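Local coordinates for urocanate hydratase (Paenibacillus sp. Soil724D2, PDB 7NED), which probably hydrates thiourocanate during bacterial ergothioneine breakdown, as an NAD+-binding lyase of the urocanase family, at residues 59-64 and 69-74; 109-112 and 116-119; 134-139 and 381-386; 240-245 and 304-309; 522-527 and 540-545. All blocks are in the same frame, centred on the assembly; numbering follows the deposited sequence.

Interaction 1 of 5, residues 59-64 and 69-74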
# COMPACT_ATOMS: atom_id res chain seq x y z
N VAL A 59 -24.26 -2.00 5.39
CA VAL A 59 -25.17 -2.94 6.03
C VAL A 59 -26.06 -3.62 5.00
O VAL A 59 -26.19 -4.86 5.00
CB VAL A 59 -25.99 -2.23 7.13
CG1 VAL A 59 -27.10 -3.16 7.66
CG2 VAL A 59 -25.06 -1.85 8.27
N ARG A 60 -26.69 -2.84 4.11
CA ARG A 60 -27.51 -3.44 3.05
C ARG A 60 -26.71 -4.45 2.24
O ARG A 60 -27.16 -5.57 1.97
CB ARG A 60 -28.08 -2.37 2.12
CG ARG A 60 -29.21 -1.55 2.72
CD ARG A 60 -29.88 -0.66 1.66
NE ARG A 60 -28.95 0.30 1.10
CZ ARG A 60 -28.73 1.53 1.59
NH1 ARG A 60 -29.39 1.97 2.66
NH2 ARG A 60 -27.86 2.32 0.97
N THR A 61 -25.50 -4.05 1.82
CA THR A 61 -24.71 -4.94 0.98
C THR A 61 -24.38 -6.25 1.68
O THR A 61 -24.46 -7.32 1.07
CB THR A 61 -23.42 -4.24 0.56
OG1 THR A 61 -23.73 -3.03 -0.13
CG2 THR A 61 -22.61 -5.18 -0.38
N LEU A 62 -23.99 -6.19 2.97
CA LEU A 62 -23.63 -7.42 3.67
C LEU A 62 -24.82 -8.36 3.82
O LEU A 62 -24.63 -9.58 3.85
CB LEU A 62 -23.08 -7.11 5.08
CG LEU A 62 -21.61 -6.69 5.12
CD1 LEU A 62 -21.25 -6.14 6.49
CD2 LEU A 62 -20.77 -7.88 4.79
N LYS A 63 -26.01 -7.82 3.96
CA LYS A 63 -27.19 -8.67 4.11
C LYS A 63 -27.51 -9.47 2.83
O LYS A 63 -28.09 -10.47 2.92
CB LYS A 63 -28.40 -7.90 4.59
CG LYS A 63 -28.28 -7.39 6.00
CD LYS A 63 -29.41 -6.43 6.34
CE LYS A 63 -29.31 -5.84 7.71
NZ LYS A 63 -30.30 -4.78 7.98
N GLU A 64 -27.07 -9.00 1.68
CA GLU A 64 -27.31 -9.68 0.42
C GLU A 64 -26.09 -10.33 -0.25
O GLU A 64 -26.21 -10.99 -1.21
CB GLU A 64 -28.00 -8.75 -0.56
CG GLU A 64 -29.33 -8.21 -0.06
CD GLU A 64 -29.80 -7.05 -0.85
OE1 GLU A 64 -29.50 -7.00 -2.04
OE2 GLU A 64 -30.41 -6.14 -0.29
N GLU A 69 -18.69 -13.64 -3.50
CA GLU A 69 -18.56 -12.25 -3.90
C GLU A 69 -17.61 -11.53 -2.96
O GLU A 69 -17.33 -11.98 -1.83
CB GLU A 69 -19.93 -11.54 -3.89
CG GLU A 69 -20.87 -12.17 -4.96
CD GLU A 69 -22.27 -11.60 -4.93
OE1 GLU A 69 -22.71 -11.07 -3.87
OE2 GLU A 69 -22.96 -11.69 -5.99
N THR A 70 -17.09 -10.41 -3.45
CA THR A 70 -16.27 -9.54 -2.63
C THR A 70 -16.81 -8.12 -2.72
O THR A 70 -16.98 -7.57 -3.81
CB THR A 70 -14.80 -9.57 -3.08
OG1 THR A 70 -14.32 -10.92 -3.01
CG2 THR A 70 -13.95 -8.64 -2.20
N LEU A 71 -17.07 -7.54 -1.55
CA LEU A 71 -17.38 -6.12 -1.41
C LEU A 71 -16.09 -5.33 -1.27
O LEU A 71 -15.24 -5.64 -0.43
CB LEU A 71 -18.28 -5.90 -0.18
CG LEU A 71 -18.41 -4.48 0.40
CD1 LEU A 71 -19.02 -3.50 -0.63
CD2 LEU A 71 -19.22 -4.48 1.69
N VAL A 72 -15.96 -4.28 -2.07
CA VAL A 72 -14.79 -3.40 -2.01
C VAL A 72 -15.16 -2.16 -1.22
O VAL A 72 -16.13 -1.46 -1.57
CB VAL A 72 -14.31 -3.03 -3.41
CG1 VAL A 72 -13.40 -1.84 -3.32
CG2 VAL A 72 -13.62 -4.25 -4.06
N ILE A 73 -14.41 -1.87 -0.16
CA ILE A 73 -14.62 -0.67 0.64
C ILE A 73 -13.38 0.22 0.50
O ILE A 73 -12.24 -0.26 0.62
CB ILE A 73 -14.94 -1.02 2.11
CG1 ILE A 73 -16.37 -1.56 2.20
CG2 ILE A 73 -14.78 0.23 3.04
CD1 ILE A 73 -16.65 -2.27 3.54
N GLN A 74 -13.60 1.52 0.29
CA GLN A 74 -12.52 2.47 0.05
C GLN A 74 -12.67 3.62 1.03
O GLN A 74 -13.67 4.35 1.00
CB GLN A 74 -12.56 2.96 -1.41
CG GLN A 74 -11.49 3.97 -1.81
CD GLN A 74 -11.98 5.42 -1.73
OE1 GLN A 74 -13.13 5.72 -2.04
NE2 GLN A 74 -11.08 6.32 -1.32
O HOH W 1 -24.73 -9.58 -3.67
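The apolar part of this contact is a meeting of methyl groups between T61 on helix 52-64 and L71 on strand 69-74. CG2 of T61 lies 4.0 Å from CD1 of L71 and equally far from CD2, so it sits against the fork of the leucine, and the two side chains cross obliquely. The threonine torsion sorts its two branches: with chi1 at -58°, CG2 stands anti to the backbone N and faces the strand, while OG1 turns back beside that N and is hydrogen-bonded to A57 O, one turn earlier in the helix. Threonine suits the place because its hydroxyl is used up by its own helix and its methyl is left for packing. I543 of the second subunit packs on both T61 and L71.

The polar part lies where the helix ends and the strand begins. Water 1 donates to E64 O at 3.2 Å and to E69 OE1 at a notably short 2.5 Å, bridging a carbonyl of the last helical turn and a carboxylate that approach each other only to 4.4 Å. E64 O is also hydrogen-bonded to K15 NZ, and E69 OE1 to the backbone N of E66 in the connecting loop. The second carboxylate oxygen, E69 OE2, forms a salt bridge to R541 NH1 of the second subunit, so one glutamate serves both the loop and the dimer interface.

The arrangement is a helix joined by a short connection of four residues to the strand it packs against, here on a mixed sheet whose strand 69-74 runs antiparallel to 77-83 and parallel to 91-95.

Interaction 2 of 5, residues 109-112 and 116-119; sequences YRLQ and LLIW
The backbone N of L116 donates to L111 O at 3.0 Å, with an N-H...O angle of 162°. This bond spans five residues, the 6→1 spacing found at helix C-termini, as in a Schellman motif. It folds the chain back under the last turn of helix 105-113.

Two waters extend the polar link. Water 3 donates to both Q112 O and L117 O. Water 2 gives a proton to Q112 OE1 at 2.7 Å and accepts one from W119 N at 2.8 Å. Glutamine suits this position because its long chain ends in an amide oxygen that can accept from water 2; extended throughout (chi1 176°), it carries the amide along the returning backbone as far as I118, whose CD1 comes within 3.5 Å of OE1.

Leucines fill the apolar side. L111 CD2 meets L116 CD1 at 3.7 Å, and L111 CB meets L117 CD2 at the same distance. A chi1 of 59° stands L117 up against the helix, where CD1 lies against the N and CB of Q112.

L117 also packs on F108 within the helix and on I457 of the second subunit. Beyond it, I118 rests on K47 of strand 46-47, and W119 hydrogen-bonds through its backbone to the same residue, before the chain leads on to helix 133-150.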
# COMPACT_ATOMS: atom_id res chain seq x y z
N TYR A 109 -6.89 16.45 6.79
CA TYR A 109 -8.08 17.17 7.26
C TYR A 109 -8.85 17.74 6.09
O TYR A 109 -10.08 17.73 6.09
CB TYR A 109 -7.69 18.29 8.22
CG TYR A 109 -7.03 17.79 9.49
CD1 TYR A 109 -7.63 16.79 10.24
CD2 TYR A 109 -5.79 18.27 9.89
CE1 TYR A 109 -7.04 16.32 11.42
CE2 TYR A 109 -5.17 17.78 11.06
CZ TYR A 109 -5.79 16.80 11.80
OH TYR A 109 -5.19 16.34 12.96
N ARG A 110 -8.14 18.32 5.13
CA ARG A 110 -8.79 18.90 3.95
C ARG A 110 -9.57 17.84 3.19
O ARG A 110 -10.74 18.04 2.82
CB ARG A 110 -7.73 19.58 3.07
N LEU A 111 -8.96 16.67 2.99
CA LEU A 111 -9.68 15.62 2.27
C LEU A 111 -10.81 15.04 3.10
O LEU A 111 -11.86 14.67 2.56
CB LEU A 111 -8.71 14.51 1.86
CG LEU A 111 -7.68 14.91 0.81
CD1 LEU A 111 -6.58 13.85 0.66
CD2 LEU A 111 -8.35 15.18 -0.54
N GLN A 112 -10.64 14.92 4.43
CA GLN A 112 -11.78 14.47 5.23
C GLN A 112 -12.91 15.49 5.18
O GLN A 112 -14.07 15.12 4.98
CB GLN A 112 -11.34 14.19 6.67
CG GLN A 112 -12.54 13.83 7.54
CD GLN A 112 -12.17 13.49 8.95
OE1 GLN A 112 -12.50 12.41 9.43
NE2 GLN A 112 -11.50 14.42 9.63
N LEU A 116 -13.78 12.88 1.16
CA LEU A 116 -13.06 11.90 0.34
C LEU A 116 -12.41 10.77 1.14
O LEU A 116 -12.06 9.73 0.57
CB LEU A 116 -11.98 12.62 -0.49
CG LEU A 116 -12.58 13.43 -1.67
CD1 LEU A 116 -11.47 14.28 -2.26
CD2 LEU A 116 -13.10 12.51 -2.77
N LEU A 117 -12.24 10.93 2.45
CA LEU A 117 -11.63 9.84 3.21
C LEU A 117 -11.96 9.97 4.69
O LEU A 117 -12.57 10.94 5.13
CB LEU A 117 -10.11 9.79 3.00
CG LEU A 117 -9.43 11.08 3.42
CD1 LEU A 117 -9.21 11.17 4.89
CD2 LEU A 117 -8.03 10.97 2.79
N ILE A 118 -11.55 8.95 5.44
CA ILE A 118 -11.82 8.93 6.86
C ILE A 118 -10.48 8.33 7.33
O ILE A 118 -9.74 7.74 6.53
CB ILE A 118 -13.04 7.98 7.06
CG1 ILE A 118 -13.65 8.15 8.33
CG2 ILE A 118 -12.60 6.51 7.06
CD1 ILE A 118 -14.20 9.60 8.11
N TRP A 119 -10.08 8.54 8.57
CA TRP A 119 -9.01 7.71 9.16
C TRP A 119 -9.64 6.46 9.75
O TRP A 119 -10.61 6.56 10.50
CB TRP A 119 -8.23 8.42 10.26
CG TRP A 119 -7.10 7.60 10.87
CD1 TRP A 119 -6.15 6.89 10.19
CD2 TRP A 119 -6.81 7.42 12.26
NE1 TRP A 119 -5.28 6.28 11.08
CE2 TRP A 119 -5.66 6.60 12.35
CE3 TRP A 119 -7.42 7.86 13.44
CZ2 TRP A 119 -5.12 6.20 13.57
CZ3 TRP A 119 -6.88 7.47 14.65
CH2 TRP A 119 -5.73 6.66 14.71
O HOH W 2 -11.36 10.15 10.43
O HOH W 3 -15.04 12.49 4.89

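Interaction 3 of 5, residues 134-139 and 381-386. With URO ((2E)-3-(1H-imidazol-4-yl)acrylic acid), chain B.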
# COMPACT_ATOMS: atom_id res chain seq x y z
N GLY A 134 -8.89 -5.12 23.85
CA GLY A 134 -8.01 -5.41 22.73
C GLY A 134 -6.57 -5.09 23.03
O GLY A 134 -5.66 -5.79 22.56
N VAL A 135 -6.32 -4.04 23.83
CA VAL A 135 -4.97 -3.60 24.10
C VAL A 135 -4.49 -3.99 25.50
O VAL A 135 -3.33 -3.75 25.84
CB VAL A 135 -4.85 -2.06 23.90
CG1 VAL A 135 -5.51 -1.30 25.07
CG2 VAL A 135 -3.40 -1.62 23.71
N ILE A 136 -5.35 -4.59 26.32
CA ILE A 136 -4.95 -4.70 27.73
C ILE A 136 -3.80 -5.69 27.92
O ILE A 136 -2.90 -5.45 28.73
CB ILE A 136 -6.16 -5.01 28.64
CG1 ILE A 136 -5.73 -4.91 30.10
CG2 ILE A 136 -6.73 -6.37 28.37
CD1 ILE A 136 -6.86 -5.22 31.03
N GLN A 137 -3.75 -6.79 27.16
CA GLN A 137 -2.65 -7.73 27.39
C GLN A 137 -1.32 -7.15 26.93
O GLN A 137 -0.29 -7.39 27.56
CB GLN A 137 -2.85 -9.08 26.69
CG GLN A 137 -1.69 -10.01 27.12
CD GLN A 137 -1.80 -11.47 26.65
OE1 GLN A 137 -2.72 -11.85 25.94
NE2 GLN A 137 -0.83 -12.29 27.04
N GLY A 138 -1.33 -6.42 25.82
CA GLY A 138 -0.11 -5.73 25.38
C GLY A 138 0.44 -4.82 26.46
O GLY A 138 1.62 -4.86 26.78
N THR A 139 -0.42 -4.01 27.04
CA THR A 139 0.05 -3.09 28.08
C THR A 139 0.54 -3.85 29.30
O THR A 139 1.57 -3.50 29.91
CB THR A 139 -1.11 -2.15 28.45
OG1 THR A 139 -1.60 -1.54 27.23
CG2 THR A 139 -0.65 -1.06 29.42
N ALA A 381 -1.35 -19.03 29.98
CA ALA A 381 -2.18 -19.60 31.05
C ALA A 381 -2.44 -18.58 32.15
O ALA A 381 -3.57 -18.40 32.60
CB ALA A 381 -1.51 -20.85 31.63
N ASN A 382 -1.39 -17.88 32.58
CA ASN A 382 -1.55 -16.77 33.51
C ASN A 382 -2.50 -15.72 32.95
O ASN A 382 -3.41 -15.26 33.65
CB ASN A 382 -0.18 -16.14 33.81
CG ASN A 382 -0.28 -14.83 34.61
OD1 ASN A 382 0.06 -13.73 34.10
ND2 ASN A 382 -0.77 -14.93 35.85
N TRP A 383 -2.30 -15.31 31.69
CA TRP A 383 -3.11 -14.22 31.14
C TRP A 383 -4.59 -14.60 31.11
O TRP A 383 -5.46 -13.82 31.51
CB TRP A 383 -2.62 -13.83 29.73
CG TRP A 383 -3.62 -12.91 29.20
CD1 TRP A 383 -4.53 -13.15 28.20
CD2 TRP A 383 -3.90 -11.61 29.69
NE1 TRP A 383 -5.35 -12.06 28.04
CE2 TRP A 383 -4.99 -11.10 28.94
CE3 TRP A 383 -3.34 -10.81 30.70
CZ2 TRP A 383 -5.51 -9.84 29.17
CZ3 TRP A 383 -3.86 -9.56 30.92
CH2 TRP A 383 -4.94 -9.08 30.17
N ILE A 384 -4.91 -15.81 30.64
CA ILE A 384 -6.31 -16.21 30.50
C ILE A 384 -6.98 -16.27 31.87
O ILE A 384 -8.12 -15.80 32.05
CB ILE A 384 -6.39 -17.54 29.73
CG1 ILE A 384 -5.99 -17.30 28.24
CG2 ILE A 384 -7.78 -18.18 29.82
CD1 ILE A 384 -6.92 -16.26 27.48
N ARG A 385 -6.28 -16.81 32.87
CA ARG A 385 -6.86 -16.81 34.22
C ARG A 385 -7.19 -15.40 34.66
O ARG A 385 -8.30 -15.12 35.15
CB ARG A 385 -5.90 -17.47 35.21
CG ARG A 385 -5.81 -18.97 35.00
CD ARG A 385 -5.08 -19.71 36.13
NE ARG A 385 -5.20 -21.12 35.80
CZ ARG A 385 -4.25 -21.81 35.19
NH1 ARG A 385 -3.09 -21.22 34.91
NH2 ARG A 385 -4.43 -23.10 34.88
N LEU A 386 -6.26 -14.48 34.45
CA LEU A 386 -6.47 -13.10 34.87
C LEU A 386 -7.61 -12.47 34.10
O LEU A 386 -8.47 -11.78 34.69
CB LEU A 386 -5.18 -12.31 34.69
CG LEU A 386 -4.01 -12.59 35.64
CD1 LEU A 386 -2.84 -11.73 35.20
CD2 LEU A 386 -4.36 -12.35 37.11
OAA URO B . -6.67 -3.19 19.82
CAI URO B . -7.26 -2.40 18.97
OAB URO B . -8.34 -2.59 18.56
CAC URO B . -6.54 -1.22 18.45
CAD URO B . -5.32 -0.98 18.85
CAJ URO B . -4.79 0.19 18.26
CAF URO B . -3.69 0.90 18.64
NAH URO B . -3.60 2.07 17.93
CAE URO B . -4.63 2.05 17.12
NAG URO B . -5.38 0.94 17.28
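Stacking dominates here: the side chain of Q137, on helix 133-150, lies flat over one face of the W383 indole from helix 378-390. The amide and ring planes differ by only 14°. CD of Q137 comes 3.4 Å from CG of W383, and OE1 reaches 3.2 Å from CD1. Nearer the backbone, Q137 CB makes a CH-pi contact with the six-membered ring, 3.8 Å from its centroid and 17° off the normal. An extended glutamine chain, CG anti to the backbone N (chi1 -175°), spreads CB, CG and the amide in turn over the indole.

Apolar packing is added from a different direction. I136 CG2 touches the ring edge, close to its plane, 3.7 Å from W383 CH2, so the branched isoleucine fits beside the tryptophan.

The polar atoms are paired outside the stack. W383 NE1 donates to I400 O, Q137 OE1 accepts from W402 N, and Q137 NE2 makes a weak bond to E141.

One turn before, G134 belongs to the urocanate pocket; lacking a side chain, it lets the ligand's carboxylate oxygen OAA lie 3.7 Å from its C atom. Chemically, the polar atoms of amide and indole find their partners outside the pair, which is consistent with the two flat groups meeting by stacking alone; the helix that reaches urocanate is thus joined to the C-terminal part of the protein without a hydrogen bond between the two segments.

Interaction 4 of 5, residues 240-245 and 304-309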
# COMPACT_ATOMS: atom_id res chain seq x y z
N GLU A 240 3.90 19.32 37.64
CA GLU A 240 3.72 19.49 39.08
C GLU A 240 4.41 18.38 39.86
O GLU A 240 5.01 18.64 40.92
CB GLU A 240 2.23 19.57 39.40
CG GLU A 240 1.90 19.55 40.87
CD GLU A 240 2.28 20.85 41.57
OE1 GLU A 240 2.04 20.94 42.79
OE2 GLU A 240 2.82 21.77 40.91
N LEU A 241 4.36 17.14 39.38
CA LEU A 241 5.10 16.09 40.08
C LEU A 241 6.60 16.36 40.02
O LEU A 241 7.33 16.09 40.97
CB LEU A 241 4.77 14.73 39.48
CG LEU A 241 3.31 14.34 39.56
CD1 LEU A 241 3.11 13.04 38.81
CD2 LEU A 241 2.92 14.17 41.04
N VAL A 242 7.06 16.90 38.90
CA VAL A 242 8.46 17.29 38.80
C VAL A 242 8.77 18.39 39.81
O VAL A 242 9.82 18.39 40.46
CB VAL A 242 8.77 17.74 37.36
CG1 VAL A 242 10.14 18.37 37.30
CG2 VAL A 242 8.63 16.55 36.40
N ARG A 243 7.86 19.35 39.94
CA ARG A 243 8.05 20.40 40.92
C ARG A 243 8.15 19.82 42.33
O ARG A 243 9.03 20.20 43.12
CB ARG A 243 6.90 21.40 40.81
CG ARG A 243 7.17 22.78 41.40
CD ARG A 243 5.93 23.67 41.37
NE ARG A 243 4.86 23.13 42.23
CZ ARG A 243 4.91 23.11 43.56
NH1 ARG A 243 5.98 23.60 44.18
NH2 ARG A 243 3.91 22.60 44.26
N ARG A 244 7.24 18.91 42.68
CA ARG A 244 7.22 18.31 44.00
C ARG A 244 8.33 17.30 44.21
O ARG A 244 8.38 16.73 45.31
CB ARG A 244 5.88 17.63 44.24
CG ARG A 244 4.72 18.56 44.17
CD ARG A 244 3.48 17.85 44.62
NE ARG A 244 2.29 18.66 44.41
CZ ARG A 244 1.15 18.43 45.03
NH1 ARG A 244 1.07 17.43 45.91
NH2 ARG A 244 0.09 19.21 44.81
N GLY A 245 9.21 17.08 43.23
CA GLY A 245 10.26 16.07 43.34
C GLY A 245 9.76 14.65 43.49
O GLY A 245 10.47 13.80 44.03
N LYS A 304 12.62 10.94 33.70
CA LYS A 304 13.56 9.93 33.23
C LYS A 304 14.94 10.14 33.82
O LYS A 304 15.61 9.18 34.21
CB LYS A 304 13.64 9.97 31.71
CG LYS A 304 14.77 9.12 31.13
CD LYS A 304 14.70 9.10 29.57
CE LYS A 304 15.84 8.29 28.96
NZ LYS A 304 15.77 6.90 29.48
N LYS A 305 15.38 11.39 33.90
CA LYS A 305 16.69 11.71 34.46
C LYS A 305 16.73 11.50 35.98
O LYS A 305 17.81 11.22 36.52
CB LYS A 305 17.07 13.11 34.06
N ARG A 306 15.60 11.57 36.63
CA ARG A 306 15.56 11.26 38.06
C ARG A 306 15.36 9.77 38.33
O ARG A 306 15.21 9.38 39.49
CB ARG A 306 14.48 12.09 38.75
CG ARG A 306 14.62 13.56 38.42
CD ARG A 306 13.53 14.40 39.06
NE ARG A 306 13.87 15.82 38.96
CZ ARG A 306 13.12 16.82 39.41
NH1 ARG A 306 11.94 16.58 40.01
NH2 ARG A 306 13.55 18.06 39.25
N GLY A 307 15.39 8.94 37.29
CA GLY A 307 15.40 7.49 37.46
C GLY A 307 14.14 6.76 37.07
O GLY A 307 14.12 5.52 37.15
N ALA A 308 13.09 7.45 36.63
CA ALA A 308 11.89 6.75 36.18
C ALA A 308 12.19 5.97 34.91
O ALA A 308 13.04 6.35 34.11
CB ALA A 308 10.75 7.75 35.91
N ILE A 309 11.51 4.83 34.75
CA ILE A 309 11.48 4.14 33.48
C ILE A 309 10.39 4.82 32.65
O ILE A 309 9.20 4.70 32.96
CB ILE A 309 11.19 2.64 33.65
CG1 ILE A 309 12.21 1.96 34.58
CG2 ILE A 309 11.19 1.94 32.29
CD1 ILE A 309 13.65 2.21 34.17
O HOH W 4 10.15 14.23 40.33
O HOH W 5 12.40 20.15 40.22
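The guanidinium of R306 has V242 CG1 over one face, 3.7 Å from NH1, while its edge receives three oxygens in plane: V242 O, water 4 and water 5. Two other guanidiniums, of R243 and R244, meet E240 at their edges. R306 thus reaches across to the Schellman motif that ends helix 234-243 in the Rossmann-like domain, G245 being the residue of positive phi. The arginine's own helix, 282-305, closes in the same way at G307.

R306 spans the gap because its chain is extended from CG to NE. Its NE makes a salt bridge to E302, one turn back, which helps to fix the rotation of the flat group. Valine suits its place beneath: CG1 gives the cation an apolar floor, and the side chain also packs on A299 and L303.

Within segment 240-245 a salt-bridge network surrounds E240. R243 grips the carboxylate side-on, NE to OE2 at 2.8 Å and NH2 to OE1, both on the syn side. R244 NE reaches OE1 from the anti side, also at 2.8 Å, and its NH1 pairs with D210. All three donors stand roughly 30° out of the carboxylate plane, whereas the acceptor oxygens lie in the guanidinium planes.

Glycine suits position 245, where phi is positive (63°), and its N bonds back to V242 O at 3.1 Å. That carbonyl oxygen also accepts from R306 NH1, 2.8 Å away in the carbonyl plane on a lone pair, and a proton from water 5.

Interaction 5 of 5, residues 522-527 and 540-545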
# COMPACT_ATOMS: atom_id res chain seq x y z
N ARG A 522 9.62 -11.58 8.43
CA ARG A 522 9.96 -10.16 8.37
C ARG A 522 11.05 -9.82 9.38
O ARG A 522 11.97 -9.04 9.07
CB ARG A 522 8.71 -9.30 8.62
CG ARG A 522 8.91 -7.84 8.37
CD ARG A 522 9.32 -7.08 9.65
NE ARG A 522 9.62 -5.71 9.29
CZ ARG A 522 10.79 -5.32 8.81
NH1 ARG A 522 11.78 -6.20 8.65
NH2 ARG A 522 10.98 -4.04 8.47
N TYR A 523 10.95 -10.35 10.60
CA TYR A 523 11.99 -10.12 11.60
C TYR A 523 13.22 -10.98 11.33
O TYR A 523 14.34 -10.53 11.57
CB TYR A 523 11.42 -10.36 13.03
CG TYR A 523 10.58 -9.16 13.38
CD1 TYR A 523 11.16 -8.06 13.98
CD2 TYR A 523 9.25 -9.06 12.95
CE1 TYR A 523 10.44 -6.89 14.20
CE2 TYR A 523 8.52 -7.90 13.17
CZ TYR A 523 9.12 -6.82 13.78
OH TYR A 523 8.42 -5.66 14.03
N ALA A 524 13.04 -12.18 10.78
CA ALA A 524 14.21 -12.96 10.38
C ALA A 524 15.03 -12.21 9.34
O ALA A 524 16.26 -12.12 9.44
CB ALA A 524 13.78 -14.32 9.84
N ASP A 525 14.35 -11.62 8.34
CA ASP A 525 15.03 -10.84 7.32
C ASP A 525 15.82 -9.70 7.92
O ASP A 525 16.87 -9.33 7.40
CB ASP A 525 14.03 -10.28 6.32
CG ASP A 525 14.71 -9.52 5.21
OD1 ASP A 525 15.21 -10.21 4.28
OD2 ASP A 525 14.78 -8.26 5.28
N ALA A 526 15.31 -9.09 8.99
CA ALA A 526 16.05 -7.98 9.57
C ALA A 526 17.20 -8.44 10.44
O ALA A 526 17.93 -7.59 10.97
CB ALA A 526 15.12 -7.07 10.37
N GLY A 527 17.37 -9.73 10.64
CA GLY A 527 18.53 -10.25 11.35
C GLY A 527 18.28 -10.65 12.78
O GLY A 527 19.24 -10.86 13.52
N ILE A 540 9.46 -22.95 8.90
CA ILE A 540 9.02 -21.91 7.99
C ILE A 540 10.00 -21.85 6.83
O ILE A 540 11.22 -21.91 7.02
CB ILE A 540 8.94 -20.56 8.72
CG1 ILE A 540 8.07 -20.72 9.99
CG2 ILE A 540 8.37 -19.49 7.75
CD1 ILE A 540 7.90 -19.41 10.85
N ARG A 541 9.48 -21.73 5.61
CA ARG A 541 10.36 -21.84 4.44
C ARG A 541 10.94 -20.46 4.11
O ARG A 541 10.47 -19.72 3.24
CB ARG A 541 9.60 -22.47 3.29
CG ARG A 541 9.10 -23.84 3.66
CD ARG A 541 8.26 -24.48 2.57
NE ARG A 541 9.09 -24.67 1.39
CZ ARG A 541 8.61 -25.04 0.20
NH1 ARG A 541 7.30 -25.23 0.04
NH2 ARG A 541 9.44 -25.20 -0.82
N TRP A 542 11.97 -20.11 4.87
CA TRP A 542 12.73 -18.89 4.67
C TRP A 542 13.74 -19.10 3.53
O TRP A 542 14.63 -19.95 3.63
CB TRP A 542 13.43 -18.54 5.98
CG TRP A 542 14.12 -17.23 6.04
CD1 TRP A 542 13.97 -16.19 5.19
CD2 TRP A 542 15.09 -16.83 7.01
NE1 TRP A 542 14.79 -15.14 5.57
CE2 TRP A 542 15.49 -15.52 6.69
CE3 TRP A 542 15.67 -17.46 8.13
CZ2 TRP A 542 16.45 -14.82 7.42
CZ3 TRP A 542 16.61 -16.75 8.89
CH2 TRP A 542 16.97 -15.45 8.54
N ILE A 543 13.62 -18.32 2.47
CA ILE A 543 14.53 -18.45 1.33
C ILE A 543 15.88 -17.80 1.65
O ILE A 543 15.96 -16.67 2.14
CB ILE A 543 13.90 -17.82 0.08
CG1 ILE A 543 12.60 -18.54 -0.24
CG2 ILE A 543 14.90 -17.85 -1.07
CD1 ILE A 543 11.83 -17.97 -1.48
N LYS A 544 16.96 -18.53 1.35
CA LYS A 544 18.32 -18.02 1.54
C LYS A 544 18.87 -17.60 0.19
O LYS A 544 18.75 -18.35 -0.78
CB LYS A 544 19.20 -19.12 2.15
CG LYS A 544 18.70 -19.59 3.46
CD LYS A 544 18.78 -18.44 4.41
CE LYS A 544 18.05 -18.67 5.70
NZ LYS A 544 18.32 -17.42 6.45
N THR A 545 19.49 -16.45 0.17
CA THR A 545 20.04 -15.91 -1.03
C THR A 545 21.54 -15.72 -1.04
O THR A 545 22.12 -15.74 -2.06
CB THR A 545 19.44 -14.56 -1.37
OG1 THR A 545 19.94 -13.59 -0.47
CG2 THR A 545 17.98 -14.60 -1.28
O HOH W 6 15.14 -12.77 4.09
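W542 and A524 bury the most surface, and their contact is a methyl group laid on an aromatic face. CB of A524 sits 3.6 Å from the centroid of the six-membered ring of W542, only 10° off the normal, in a CH-pi contact. Alanine suits the helix here, since its small side chain lets the indole come right up to the backbone: CZ2 of W542 is 3.4 Å from A524 O, in van der Waals packing. The tryptophan reaches across because its CG stands anti to the backbone N (chi1 -172°). On its opposite face lies K544 CE, so the ring is sandwiched between alanine and a lysine methylene.

D525 is the third participant. Water 6, in the plane of the indole at its edge, accepts from W542 NE1 at 2.8 Å and donates to D525 OD1 at 2.6 Å. The same carboxylate oxygen forms a salt bridge with K77 of the second subunit, whose I79 packs on both D525 and W542.

A524 O accepts from G527 N at 2.9 Å, one of the bonds that end helix 502-525. The arrangement is a C-terminal tail folded back over a Schellman-terminated helix, with an inverse gamma turn centred on R541 just before the tryptophan, at the border between the two subunits.

Overall arrangement
From the N terminus, interaction 1 closes a short loop between helix 52-64 and strand 69-74, and interaction 2 another after helix 105-113; the two touch where Q74 NE2 lies 4.0 Å from L116 O. Interaction 3 closes a far longer loop, joining helix 133-150 to helix 378-390 and so the Rossmann-like to the C-terminal part of the protein. Interaction 4 nests inside that loop, tying two helix ends of the Rossmann-like part. Interaction 5 follows in series and folds the tail onto helix 502-525. None cross. Within one chain interactions 1 and 5 have centres about 37 Å apart, yet segment 69-74 meets segment 540-545 of the second subunit across the dimer interface.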